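Local coordinates for protein glucose dehydrogenase (Serratia sp. FS14, PDB 7CDY) that belongs to the glucose/sorbosone dehydrogenase family, folds as a beta-propeller and holds a calcium ion, at residues 122-127 with 190-195; 128-133 with 194-199; 205-210 with 217-222; 288-293 with 318-323. All coordinates share one frame; numbering follows the deposited sequence.

Overall arrangement
The four contacts lie within one beta-propeller. Strand 192-198, the inner edge of its blade, is shared by interactions 1 and 2, whose centres are about 14 Å apart. Its upstream part meets the loop 122-127, and its downstream part runs beside strand 129-131 of the preceding blade. Interaction 3, whose centre is about 10 Å from that of interaction 2, is the next hairpin outward in the same blade and carries the calcium site. Interaction 4, later in the chain and about 17 Å from interactions 2 and 3 between centres, joins two other neighbouring blades. A salt bridge between Lys128 and Glu321 connects interactions 2 and 4, so polar side chains tie separate blades together.

Interaction 1: 122-127 with 190-195; sequences GNHFGG and HRNPQG
His124 and Asn192 lie against each other where, in this beta-propeller, the loop leading into strand 129-131 meets the start of strand 192-198, the inner strand of the following blade. Asn192 CB sits over one face of the imidazole, 4.0 Å from the ring centroid of His124, a CH-pi contact, while its amide runs on nearly parallel to the ring. At the edge of the same ring His124 CE1 is 3.3 Å from Arg191 NH2. Seen from the arginine this is an approach over the guanidinium face, the two planes standing 69° apart. Both polar ends have partners elsewhere: His124 ND1 bonds Glu143, and Arg191 NH1 bonds the carbonyl of His210.

The amide of Asn192 does a second job. With CG anti to the backbone N (chi1 -168°), it reaches across so that OD1 accepts from Gly126 N at 2.9 Å. The donor lies nearly along the C=O axis, but the bond is bent, with 134° at the hydrogen. Gly126 suits the place because its positive phi turns the loop here and its bare CA can come within 3.4 Å of Pro193 O, a CA-H...O contact to a buried carbonyl that has no conventional partner. A water completes the junction, donating to Gly126 O at 2.7 Å and accepting from Gln194 NE2 at 3.1 Å.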
loop_
_atom_site.group_PDB
_atom_site.type_symbol
_atom_site.label_atom_id
_atom_site.label_comp_id
_atom_site.label_asym_id
_atom_site.label_seq_id
_atom_site.Cartn_x
_atom_site.Cartn_y
_atom_site.Cartn_z
ATOM N N GLY A 122 -14.360 3.147 9.113
ATOM C CA GLY A 122 -13.212 4.027 9.173
ATOM C C GLY A 122 -11.861 3.340 9.208
ATOM O O GLY A 122 -10.837 3.988 8.982
ATOM N N ASN A 123 -11.834 2.037 9.477
ATOM C CA ASN A 123 -10.573 1.327 9.641
ATOM C C ASN A 123 -10.377 0.212 8.612
ATOM O O ASN A 123 -11.338 -0.365 8.091
ATOM C CB ASN A 123 -10.438 0.752 11.065
ATOM C CG ASN A 123 -10.246 1.837 12.108
ATOM O OD1 ASN A 123 -9.202 2.492 12.155
ATOM N ND2 ASN A 123 -11.258 2.045 12.940
ATOM N N HIS A 124 -9.105 -0.064 8.314
ATOM C CA HIS A 124 -8.650 -1.279 7.618
ATOM C C HIS A 124 -9.179 -1.376 6.185
ATOM O O HIS A 124 -9.823 -2.353 5.783
ATOM C CB HIS A 124 -8.948 -2.551 8.412
ATOM C CG HIS A 124 -8.215 -2.632 9.715
ATOM N ND1 HIS A 124 -8.234 -3.767 10.493
ATOM C CD2 HIS A 124 -7.427 -1.742 10.366
ATOM C CE1 HIS A 124 -7.508 -3.571 11.582
ATOM N NE2 HIS A 124 -7.005 -2.349 11.527
ATOM N N PHE A 125 -8.876 -0.340 5.402
ATOM C CA PHE A 125 -9.141 -0.362 3.974
ATOM C C PHE A 125 -8.027 -1.036 3.189
ATOM O O PHE A 125 -8.253 -1.454 2.049
ATOM C CB PHE A 125 -9.339 1.074 3.474
ATOM C CG PHE A 125 -10.584 1.730 4.016
ATOM C CD1 PHE A 125 -11.823 1.412 3.473
ATOM C CD2 PHE A 125 -10.536 2.629 5.083
ATOM C CE1 PHE A 125 -12.984 1.983 3.958
ATOM C CE2 PHE A 125 -11.708 3.198 5.584
ATOM C CZ PHE A 125 -12.925 2.884 5.013
ATOM N N GLY A 126 -6.831 -1.146 3.759
ATOM C CA GLY A 126 -5.683 -1.485 2.928
ATOM C C GLY A 126 -5.462 -0.366 1.929
ATOM O O GLY A 126 -5.379 0.816 2.293
ATOM N N GLY A 127 -5.394 -0.706 0.646
ATOM C CA GLY A 127 -5.423 0.301 -0.401
ATOM C C GLY A 127 -4.196 0.366 -1.279
ATOM O O GLY A 127 -4.235 1.062 -2.308
ATOM N N HIS A 190 -5.235 -11.797 5.373
ATOM C CA HIS A 190 -4.469 -10.587 5.632
ATOM C C HIS A 190 -5.260 -9.663 6.554
ATOM O O HIS A 190 -6.494 -9.689 6.575
ATOM C CB HIS A 190 -4.164 -9.877 4.305
ATOM C CG HIS A 190 -3.382 -10.720 3.346
ATOM N ND1 HIS A 190 -2.058 -11.043 3.552
ATOM C CD2 HIS A 190 -3.744 -11.338 2.193
ATOM C CE1 HIS A 190 -1.629 -11.805 2.558
ATOM N NE2 HIS A 190 -2.633 -12.001 1.723
ATOM N N ARG A 191 -4.532 -8.861 7.343
ATOM C CA ARG A 191 -5.181 -7.950 8.285
ATOM C C ARG A 191 -5.385 -6.548 7.706
ATOM O O ARG A 191 -6.498 -6.208 7.292
ATOM C CB ARG A 191 -4.434 -7.904 9.620
ATOM C CG ARG A 191 -5.156 -7.101 10.680
ATOM C CD ARG A 191 -4.396 -7.156 12.004
ATOM N NE ARG A 191 -4.997 -6.274 12.999
ATOM C CZ ARG A 191 -4.783 -4.967 13.047
ATOM N NH1 ARG A 191 -3.940 -4.406 12.193
ATOM N NH2 ARG A 191 -5.389 -4.232 13.965
ATOM N N ASN A 192 -4.350 -5.705 7.696
ATOM C CA ASN A 192 -4.439 -4.383 7.080
ATOM C C ASN A 192 -3.144 -4.078 6.353
ATOM O O ASN A 192 -2.192 -3.542 6.939
ATOM C CB ASN A 192 -4.752 -3.276 8.082
ATOM C CG ASN A 192 -5.112 -1.998 7.380
ATOM O OD1 ASN A 192 -5.677 -2.036 6.288
ATOM N ND2 ASN A 192 -4.784 -0.862 7.984
ATOM N N PRO A 193 -3.073 -4.410 5.063
ATOM C CA PRO A 193 -1.816 -4.260 4.308
ATOM C C PRO A 193 -1.616 -2.829 3.838
ATOM O O PRO A 193 -2.423 -2.298 3.069
ATOM C CB PRO A 193 -1.996 -5.213 3.119
ATOM C CG PRO A 193 -3.496 -5.347 2.958
ATOM C CD PRO A 193 -4.121 -5.122 4.307
ATOM N N GLN A 194 -0.509 -2.219 4.270
ATOM C CA GLN A 194 -0.134 -0.893 3.800
ATOM C C GLN A 194 1.226 -0.904 3.105
ATOM O O GLN A 194 1.857 0.149 2.950
ATOM C CB GLN A 194 -0.250 0.160 4.907
ATOM C CG GLN A 194 -1.720 0.407 5.311
ATOM C CD GLN A 194 -1.908 1.527 6.319
ATOM O OE1 GLN A 194 -1.000 1.862 7.073
ATOM N NE2 GLN A 194 -3.101 2.114 6.325
ATOM N N GLY A 195 1.658 -2.069 2.615
ATOM C CA GLY A 195 2.832 -2.152 1.772
ATOM C C GLY A 195 2.623 -3.187 0.687
ATOM O O GLY A 195 2.129 -4.284 0.975
HETATM O O HOH W 1 -5.624 2.317 4.540
#

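Interaction 2: 128-133 with 194-199; sequences KLAFDR and QGLALN
Lys128 and Ala130 pack against Leu196 between the inner strands of two adjacent propeller blades. Strands 129-131 and 194-198 run almost exactly parallel, 5° apart with axes 6.2 Å from each other, yet no direct hydrogen bond joins them; they belong to separate sheets and meet through side chains packed on each other and on the facing backbone. Leu196, with CG anti to the backbone N (chi1 -167°), sends CD2 across to Ala130 CB at 4.0 Å and also touches the Lys128 carbonyl. The small methyl of Ala130 suits so narrow a gap. Lys128 bends at its second and third torsions and lays its methylenes along the Gln194 peptide, CG coming to 3.4 Å from Gln194 C. Farther along, Leu198 CD2 lies 3.9 Å from Phe131 O, and the aliphatic part of Arg133 crosses the leucine at about a right angle.

Around this first shell, Phe138 also touches Leu196, and the amino group of Lys128 forms salt bridges with Glu64 and Glu321, which probably balance its charge; a long aliphatic chain with a charged tip suits both tasks. Gln194 and Gly195 form a classic beta bulge opposite His208. Waters bridge the gap: one lies between the carbonyls of Leu129 and Leu196, and beyond the strand ends another accepts from Arg133 NE at 2.6 Å and donates to Asn199 O at 3.1 Å.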
loop_
_atom_site.group_PDB
_atom_site.type_symbol
_atom_site.label_atom_id
_atom_site.label_comp_id
_atom_site.label_asym_id
_atom_site.label_seq_id
_atom_site.Cartn_x
_atom_site.Cartn_y
_atom_site.Cartn_z
ATOM N N LYS A 128 -3.107 -0.309 -0.941
ATOM C CA LYS A 128 -1.932 -0.242 -1.799
ATOM C C LYS A 128 -2.169 -0.988 -3.112
ATOM O O LYS A 128 -2.939 -1.954 -3.182
ATOM C CB LYS A 128 -0.693 -0.800 -1.093
ATOM C CG LYS A 128 -0.275 -0.084 0.216
ATOM C CD LYS A 128 -0.134 1.420 0.089
ATOM C CE LYS A 128 1.278 1.869 -0.227
ATOM N NZ LYS A 128 1.336 3.360 -0.368
ATOM N N LEU A 129 -1.496 -0.512 -4.155
ATOM C CA LEU A 129 -1.610 -1.054 -5.505
ATOM C C LEU A 129 -0.214 -1.321 -6.042
ATOM O O LEU A 129 0.738 -0.615 -5.696
ATOM C CB LEU A 129 -2.250 -0.033 -6.450
ATOM C CG LEU A 129 -3.615 0.501 -6.046
ATOM C CD1 LEU A 129 -4.056 1.588 -7.011
ATOM C CD2 LEU A 129 -4.662 -0.605 -5.997
ATOM N N ALA A 130 -0.091 -2.314 -6.931
ATOM C CA ALA A 130 1.180 -2.548 -7.602
ATOM C C ALA A 130 0.947 -3.358 -8.867
ATOM O O ALA A 130 0.146 -4.299 -8.870
ATOM C CB ALA A 130 2.161 -3.305 -6.693
ATOM N N PHE A 131 1.680 -3.014 -9.921
ATOM C CA PHE A 131 1.672 -3.820 -11.131
ATOM C C PHE A 131 2.793 -4.857 -11.079
ATOM O O PHE A 131 3.871 -4.610 -10.538
ATOM C CB PHE A 131 1.816 -2.928 -12.371
ATOM C CG PHE A 131 0.552 -2.206 -12.743
ATOM C CD1 PHE A 131 -0.445 -2.858 -13.453
ATOM C CD2 PHE A 131 0.348 -0.880 -12.382
ATOM C CE1 PHE A 131 -1.618 -2.202 -13.780
ATOM C CE2 PHE A 131 -0.822 -0.228 -12.729
ATOM C CZ PHE A 131 -1.805 -0.893 -13.419
ATOM N N ASP A 132 2.527 -6.035 -11.636
ATOM C CA ASP A 132 3.585 -7.022 -11.812
ATOM C C ASP A 132 4.254 -6.834 -13.180
ATOM O O ASP A 132 3.942 -5.904 -13.923
ATOM C CB ASP A 132 3.079 -8.439 -11.508
ATOM C CG ASP A 132 2.228 -9.043 -12.630
ATOM O OD1 ASP A 132 2.023 -8.422 -13.681
ATOM O OD2 ASP A 132 1.750 -10.181 -12.426
ATOM N N ARG A 133 5.184 -7.734 -13.526
ATOM C CA ARG A 133 5.951 -7.569 -14.764
ATOM C C ARG A 133 5.083 -7.679 -16.012
ATOM O O ARG A 133 5.428 -7.102 -17.051
ATOM C CB ARG A 133 7.082 -8.595 -14.829
ATOM C CG ARG A 133 8.317 -8.231 -14.014
ATOM C CD ARG A 133 9.332 -9.365 -14.055
ATOM N NE ARG A 133 10.523 -9.077 -13.263
ATOM C CZ ARG A 133 11.532 -9.927 -13.099
ATOM N NH1 ARG A 133 11.486 -11.123 -13.668
ATOM N NH2 ARG A 133 12.584 -9.583 -12.367
ATOM N N GLN A 194 -0.509 -2.219 4.270
ATOM C CA GLN A 194 -0.134 -0.893 3.800
ATOM C C GLN A 194 1.226 -0.904 3.105
ATOM O O GLN A 194 1.857 0.149 2.950
ATOM C CB GLN A 194 -0.250 0.160 4.907
ATOM C CG GLN A 194 -1.720 0.407 5.311
ATOM C CD GLN A 194 -1.908 1.527 6.319
ATOM O OE1 GLN A 194 -1.000 1.862 7.073
ATOM N NE2 GLN A 194 -3.101 2.114 6.325
ATOM N N GLY A 195 1.658 -2.069 2.615
ATOM C CA GLY A 195 2.832 -2.152 1.772
ATOM C C GLY A 195 2.623 -3.187 0.687
ATOM O O GLY A 195 2.129 -4.284 0.975
ATOM N N LEU A 196 3.003 -2.859 -0.546
ATOM C CA LEU A 196 2.857 -3.796 -1.658
ATOM C C LEU A 196 3.832 -3.386 -2.747
ATOM O O LEU A 196 3.753 -2.260 -3.250
ATOM C CB LEU A 196 1.421 -3.747 -2.184
ATOM C CG LEU A 196 1.002 -4.858 -3.142
ATOM C CD1 LEU A 196 0.905 -6.193 -2.415
ATOM C CD2 LEU A 196 -0.336 -4.507 -3.801
ATOM N N ALA A 197 4.728 -4.283 -3.142
ATOM C CA ALA A 197 5.729 -3.877 -4.121
ATOM C C ALA A 197 6.303 -5.082 -4.846
ATOM O O ALA A 197 6.406 -6.176 -4.287
ATOM C CB ALA A 197 6.856 -3.074 -3.469
ATOM N N LEU A 198 6.704 -4.851 -6.093
ATOM C CA LEU A 198 7.301 -5.875 -6.938
ATOM C C LEU A 198 8.799 -5.941 -6.674
ATOM O O LEU A 198 9.508 -4.941 -6.821
ATOM C CB LEU A 198 7.049 -5.492 -8.391
ATOM C CG LEU A 198 7.647 -6.418 -9.447
ATOM C CD1 LEU A 198 6.930 -7.756 -9.453
ATOM C CD2 LEU A 198 7.561 -5.738 -10.807
ATOM N N ASN A 199 9.278 -7.109 -6.282
ATOM C CA ASN A 199 10.712 -7.317 -6.125
ATOM C C ASN A 199 11.361 -7.218 -7.505
ATOM O O ASN A 199 11.028 -8.012 -8.399
ATOM C CB ASN A 199 10.949 -8.686 -5.485
ATOM C CG ASN A 199 12.423 -8.973 -5.215
ATOM O OD1 ASN A 199 13.266 -8.839 -6.109
ATOM N ND2 ASN A 199 12.741 -9.371 -3.991
HETATM O O HOH W 2 2.351 0.150 -3.508
HETATM O O HOH W 3 10.448 -7.376 -11.346
#

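Interaction 3: 205-210 with 217-222; sequences IWEHEH and ELNIPL. With CA (calcium ion), chain D.
Glu207 pairs with Asn219, and Glu209 with Glu217, as the hydrogen-bonded pairs of an antiparallel beta hairpin within one propeller blade; His208 and Leu218 form the non-hydrogen-bonded pair between them. The backbone ladder includes Asn219 N to Glu207 O at 2.8 Å, almost straight at 174°.

Apolar contact gathers at one end, where Ile220 lies alongside Trp206 and places CG1 3.7 Å from the centroid of the five-membered ring of Trp206, directly over the face.

Polar side chains occupy the face bearing Glu207, Glu209, Glu217 and Asn219. The amide of Asn219 suits this acidic cluster because it spends both N-H groups there: ND2 donates to Glu207 OE1 at 3.0 Å and to Glu217 OE1 at 3.1 Å, each acceptor lying in the amide plane.

Glu217 grips the calcium ion through OE1 at 2.5 Å and OE2 at 2.4 Å; four waters and Tyr227 O fill the shell. Two of these waters donate onward, to Glu209 OE1 and Asn219 OD1, which form a second shell.

Glu207 OE2 and Glu209 OE2 are 2.6 Å apart, and Glu209 OE2 also bonds His190 ND1; such closeness is consistent with a proton on one acid, while calcium would balance the charge of Glu217.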
loop_
_atom_site.group_PDB
_atom_site.type_symbol
_atom_site.label_atom_id
_atom_site.label_comp_id
_atom_site.label_asym_id
_atom_site.label_seq_id
_atom_site.Cartn_x
_atom_site.Cartn_y
_atom_site.Cartn_z
ATOM N N ILE A 205 5.657 -10.322 -6.181
ATOM C CA ILE A 205 5.014 -9.327 -5.326
ATOM C C ILE A 205 5.286 -9.653 -3.863
ATOM O O ILE A 205 5.072 -10.787 -3.414
ATOM C CB ILE A 205 3.503 -9.285 -5.612
ATOM C CG1 ILE A 205 3.226 -8.754 -7.023
ATOM C CG2 ILE A 205 2.765 -8.455 -4.545
ATOM C CD1 ILE A 205 3.381 -7.247 -7.154
ATOM N N TRP A 206 5.764 -8.662 -3.112
ATOM C CA TRP A 206 5.883 -8.735 -1.661
ATOM C C TRP A 206 4.873 -7.782 -1.033
ATOM O O TRP A 206 4.434 -6.803 -1.654
ATOM C CB TRP A 206 7.291 -8.362 -1.187
ATOM C CG TRP A 206 8.402 -9.327 -1.558
ATOM C CD1 TRP A 206 8.455 -10.180 -2.634
ATOM C CD2 TRP A 206 9.644 -9.488 -0.860
ATOM N NE1 TRP A 206 9.653 -10.875 -2.618
ATOM C CE2 TRP A 206 10.395 -10.465 -1.540
ATOM C CE3 TRP A 206 10.185 -8.902 0.288
ATOM C CZ2 TRP A 206 11.670 -10.867 -1.111
ATOM C CZ3 TRP A 206 11.451 -9.302 0.716
ATOM C CH2 TRP A 206 12.176 -10.271 0.013
ATOM N N GLU A 207 4.523 -8.064 0.223
ATOM C CA GLU A 207 3.453 -7.357 0.913
ATOM C C GLU A 207 3.854 -7.173 2.365
ATOM O O GLU A 207 4.600 -7.987 2.917
ATOM C CB GLU A 207 2.140 -8.159 0.805
ATOM C CG GLU A 207 0.950 -7.622 1.585
ATOM C CD GLU A 207 0.767 -8.263 2.951
ATOM O OE1 GLU A 207 1.686 -8.949 3.447
ATOM O OE2 GLU A 207 -0.312 -8.039 3.542
ATOM N N HIS A 208 3.349 -6.115 2.998
ATOM C CA HIS A 208 3.455 -6.029 4.451
ATOM C C HIS A 208 2.144 -5.531 5.044
ATOM O O HIS A 208 1.303 -4.951 4.348
ATOM C CB HIS A 208 4.727 -5.307 4.949
ATOM C CG HIS A 208 4.757 -3.829 4.707
ATOM N ND1 HIS A 208 3.778 -2.971 5.160
ATOM C CD2 HIS A 208 5.706 -3.050 4.133
ATOM C CE1 HIS A 208 4.109 -1.729 4.844
ATOM N NE2 HIS A 208 5.277 -1.748 4.227
ATOM N N GLU A 209 1.963 -5.780 6.341
ATOM C CA GLU A 209 0.689 -5.454 6.968
ATOM C C GLU A 209 0.888 -5.198 8.452
ATOM O O GLU A 209 1.806 -5.729 9.079
ATOM C CB GLU A 209 -0.355 -6.564 6.764
ATOM C CG GLU A 209 0.103 -7.943 7.219
ATOM C CD GLU A 209 -0.908 -9.006 6.847
ATOM O OE1 GLU A 209 -1.692 -9.433 7.715
ATOM O OE2 GLU A 209 -0.958 -9.394 5.659
ATOM N N HIS A 210 -0.030 -4.415 9.004
ATOM C CA HIS A 210 -0.080 -4.150 10.434
ATOM C C HIS A 210 -0.612 -5.362 11.175
ATOM O O HIS A 210 -1.613 -5.972 10.764
ATOM C CB HIS A 210 -1.055 -3.004 10.712
ATOM C CG HIS A 210 -0.604 -1.682 10.186
ATOM N ND1 HIS A 210 0.178 -0.822 10.925
ATOM C CD2 HIS A 210 -0.831 -1.065 9.001
ATOM C CE1 HIS A 210 0.424 0.265 10.211
ATOM N NE2 HIS A 210 -0.173 0.141 9.039
ATOM N N GLU A 217 3.929 -7.642 9.940
ATOM C CA GLU A 217 4.445 -8.747 9.137
ATOM C C GLU A 217 4.845 -8.298 7.744
ATOM O O GLU A 217 4.193 -7.447 7.131
ATOM C CB GLU A 217 3.379 -9.807 8.835
ATOM C CG GLU A 217 2.794 -10.489 10.014
ATOM C CD GLU A 217 1.782 -11.544 9.607
ATOM O OE1 GLU A 217 1.349 -11.608 8.423
ATOM O OE2 GLU A 217 1.420 -12.330 10.475
ATOM N N LEU A 218 5.874 -8.965 7.222
ATOM C CA LEU A 218 6.251 -8.933 5.814
ATOM C C LEU A 218 6.026 -10.325 5.233
ATOM O O LEU A 218 6.493 -11.313 5.807
ATOM C CB LEU A 218 7.732 -8.561 5.706
ATOM C CG LEU A 218 8.406 -8.579 4.335
ATOM C CD1 LEU A 218 7.859 -7.473 3.461
ATOM C CD2 LEU A 218 9.906 -8.422 4.490
ATOM N N ASN A 219 5.295 -10.409 4.113
ATOM C CA ASN A 219 4.923 -11.669 3.471
ATOM C C ASN A 219 5.312 -11.663 1.996
ATOM O O ASN A 219 5.400 -10.609 1.363
ATOM C CB ASN A 219 3.403 -11.889 3.547
ATOM C CG ASN A 219 2.909 -12.093 4.973
ATOM O OD1 ASN A 219 3.252 -13.086 5.608
ATOM N ND2 ASN A 219 2.072 -11.187 5.467
ATOM N N ILE A 220 5.500 -12.856 1.434
ATOM C CA ILE A 220 5.570 -13.047 -0.018
ATOM C C ILE A 220 4.340 -13.854 -0.422
ATOM O O ILE A 220 4.354 -15.090 -0.336
ATOM C CB ILE A 220 6.869 -13.747 -0.460
ATOM C CG1 ILE A 220 8.109 -12.990 0.020
ATOM C CG2 ILE A 220 6.900 -13.921 -1.982
ATOM C CD1 ILE A 220 9.426 -13.747 -0.230
ATOM N N PRO A 221 3.248 -13.216 -0.828
ATOM C CA PRO A 221 1.968 -13.939 -0.940
ATOM C C PRO A 221 1.896 -14.824 -2.175
ATOM O O PRO A 221 2.056 -14.359 -3.306
ATOM C CB PRO A 221 0.929 -12.819 -1.013
ATOM C CG PRO A 221 1.721 -11.612 -1.462
ATOM C CD PRO A 221 3.091 -11.756 -0.916
ATOM N N LEU A 222 1.611 -16.090 -1.949
ATOM C CA LEU A 222 1.472 -17.091 -2.995
ATOM C C LEU A 222 -0.000 -17.336 -3.325
ATOM O O LEU A 222 -0.872 -17.209 -2.461
ATOM C CB LEU A 222 2.121 -18.399 -2.531
ATOM C CG LEU A 222 3.607 -18.292 -2.190
ATOM C CD1 LEU A 222 4.132 -19.620 -1.660
ATOM C CD2 LEU A 222 4.405 -17.846 -3.407
HETATM CA CA CA D . -0.053 -13.547 8.970
HETATM O O HOH W 4 4.193 -13.182 -4.519
HETATM O O HOH W 5 -1.521 -12.216 7.587
HETATM O O HOH W 6 1.659 -14.480 7.470
HETATM O O HOH W 7 -1.655 -13.018 10.684
HETATM O O HOH W 8 0.453 -15.350 10.417
#

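Interaction 4: 288-293 with 318-323; sequences GALAQK and RIREVR
Arg318, just ahead of strand 319-324, and Leu290 open the contact between that strand, at the edge of one sheet of the propeller, and the turn that follows strand 284-289 in the neighbouring blade. Arg318 CG lies 3.3 Å from Leu290 O, and bending at chi3 (47°) folds the guanidinium back so that one face covers Leu290 CB. Lys293 CG flanks the arginine at 4.0 Å from Arg318 CG, the two long chains meeting through their methylenes.

Ile319 gives the one direct hydrogen bond across, from its N to Ala289 O at 3.2 Å; it is straight at the hydrogen, but the donor stands above the carbonyl plane, well off the usual lone-pair direction. Its CG2 comes within 3.6 Å of Gly288 CA; glycine suits this place because a CB would run into Ile319 O. That carbonyl oxygen is buried with no polar partner, and Leu290 CD2 lies against it at 3.5 Å.

Arg320, which forms a classic beta bulge with Glu321 opposite Leu333, turns a guanidinium face to the other leucine methyl, NH1 lying 3.7 Å from Leu290 CD1. Val322 then brings CG2 to 3.6 Å from Gly288 N.

Leu290 thus packs against two guanidinium groups. Asp335 forms salt bridges with both arginines, probably easing the repulsion between their charges and holding their flat faces against the leucine.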
loop_
_atom_site.group_PDB
_atom_site.type_symbol
_atom_site.label_atom_id
_atom_site.label_comp_id
_atom_site.label_asym_id
_atom_site.label_seq_id
_atom_site.Cartn_x
_atom_site.Cartn_y
_atom_site.Cartn_z
ATOM N N GLY A 288 8.341 2.269 5.737
ATOM C CA GLY A 288 8.082 3.328 6.696
ATOM C C GLY A 288 7.529 2.785 8.003
ATOM O O GLY A 288 6.878 1.741 8.046
ATOM N N ALA A 289 7.804 3.510 9.090
ATOM C CA ALA A 289 7.229 3.224 10.402
ATOM C C ALA A 289 6.415 4.432 10.848
ATOM O O ALA A 289 6.962 5.534 11.007
ATOM C CB ALA A 289 8.312 2.880 11.430
ATOM N N LEU A 290 5.102 4.234 11.007
ATOM C CA LEU A 290 4.233 5.292 11.512
ATOM C C LEU A 290 4.401 5.482 13.017
ATOM O O LEU A 290 4.792 6.560 13.479
ATOM C CB LEU A 290 2.770 4.989 11.167
ATOM C CG LEU A 290 2.412 4.997 9.684
ATOM C CD1 LEU A 290 1.059 4.304 9.464
ATOM C CD2 LEU A 290 2.365 6.406 9.135
ATOM N N ALA A 291 4.129 4.437 13.799
ATOM C CA ALA A 291 4.143 4.578 15.251
ATOM C C ALA A 291 5.548 4.854 15.769
ATOM O O ALA A 291 5.721 5.664 16.691
ATOM C CB ALA A 291 3.560 3.325 15.902
ATOM N N GLN A 292 6.563 4.210 15.194
ATOM C CA GLN A 292 7.936 4.417 15.642
ATOM C C GLN A 292 8.640 5.564 14.924
ATOM O O GLN A 292 9.798 5.854 15.243
ATOM C CB GLN A 292 8.747 3.114 15.576
ATOM C CG GLN A 292 8.410 2.169 16.722
ATOM C CD GLN A 292 9.076 0.816 16.605
ATOM O OE1 GLN A 292 9.993 0.630 15.806
ATOM N NE2 GLN A 292 8.606 -0.148 17.396
ATOM N N LYS A 293 7.973 6.228 13.983
ATOM C CA LYS A 293 8.448 7.484 13.390
ATOM C C LYS A 293 9.858 7.337 12.818
ATOM O O LYS A 293 10.802 8.031 13.206
ATOM C CB LYS A 293 8.360 8.647 14.389
ATOM C CG LYS A 293 6.964 8.893 14.909
ATOM C CD LYS A 293 6.930 10.006 15.948
ATOM C CE LYS A 293 5.519 10.213 16.473
ATOM N NZ LYS A 293 5.455 11.343 17.440
ATOM N N ARG A 318 6.115 10.567 11.281
ATOM C CA ARG A 318 5.464 9.312 10.927
ATOM C C ARG A 318 5.644 9.065 9.435
ATOM O O ARG A 318 5.177 9.860 8.615
ATOM C CB ARG A 318 3.979 9.435 11.245
ATOM C CG ARG A 318 3.699 9.624 12.734
ATOM C CD ARG A 318 2.283 10.130 12.978
ATOM N NE ARG A 318 1.270 9.398 12.216
ATOM C CZ ARG A 318 0.746 8.235 12.591
ATOM N NH1 ARG A 318 1.142 7.652 13.717
ATOM N NH2 ARG A 318 -0.172 7.645 11.836
ATOM N N ILE A 319 6.317 7.980 9.063
ATOM C CA ILE A 319 6.632 7.730 7.656
ATOM C C ILE A 319 5.523 6.882 7.038
ATOM O O ILE A 319 5.347 5.715 7.396
ATOM C CB ILE A 319 8.018 7.100 7.470
ATOM C CG1 ILE A 319 9.111 7.976 8.108
ATOM C CG2 ILE A 319 8.303 6.880 5.984
ATOM C CD1 ILE A 319 9.064 9.445 7.702
ATOM N N ARG A 320 4.773 7.485 6.116
ATOM C CA ARG A 320 3.584 6.890 5.523
ATOM C C ARG A 320 3.849 6.231 4.175
ATOM O O ARG A 320 3.194 5.232 3.830
ATOM C CB ARG A 320 2.531 7.993 5.345
ATOM C CG ARG A 320 1.361 7.700 4.399
ATOM C CD ARG A 320 0.377 6.661 4.933
ATOM N NE ARG A 320 -0.389 7.131 6.083
ATOM C CZ ARG A 320 -1.108 6.334 6.871
ATOM N NH1 ARG A 320 -1.159 5.029 6.640
ATOM N NH2 ARG A 320 -1.764 6.841 7.904
ATOM N N GLU A 321 4.785 6.764 3.398
ATOM C CA GLU A 321 4.992 6.324 2.022
ATOM C C GLU A 321 6.482 6.309 1.735
ATOM O O GLU A 321 7.221 7.164 2.238
ATOM C CB GLU A 321 4.308 7.298 1.040
ATOM C CG GLU A 321 4.558 7.020 -0.463
ATOM C CD GLU A 321 3.835 5.774 -0.963
ATOM O OE1 GLU A 321 4.000 4.691 -0.363
ATOM O OE2 GLU A 321 3.097 5.862 -1.971
ATOM N N VAL A 322 6.920 5.318 0.955
ATOM C CA VAL A 322 8.308 5.188 0.516
ATOM C C VAL A 322 8.312 4.792 -0.951
ATOM O O VAL A 322 7.699 3.785 -1.322
ATOM C CB VAL A 322 9.031 4.075 1.299
ATOM C CG1 VAL A 322 10.510 4.082 0.954
ATOM C CG2 VAL A 322 8.827 4.208 2.803
ATOM N N ARG A 323 9.029 5.548 -1.784
ATOM C CA ARG A 323 9.205 5.154 -3.179
ATOM C C ARG A 323 10.661 5.330 -3.574
ATOM O O ARG A 323 11.334 6.260 -3.119
ATOM C CB ARG A 323 8.314 5.957 -4.148
ATOM C CG ARG A 323 6.822 5.832 -3.907
ATOM C CD ARG A 323 6.226 4.479 -4.354
ATOM N NE ARG A 323 4.835 4.400 -3.908
ATOM C CZ ARG A 323 4.072 3.310 -3.894
ATOM N NH1 ARG A 323 4.538 2.144 -4.326
ATOM N NH2 ARG A 323 2.829 3.411 -3.428
#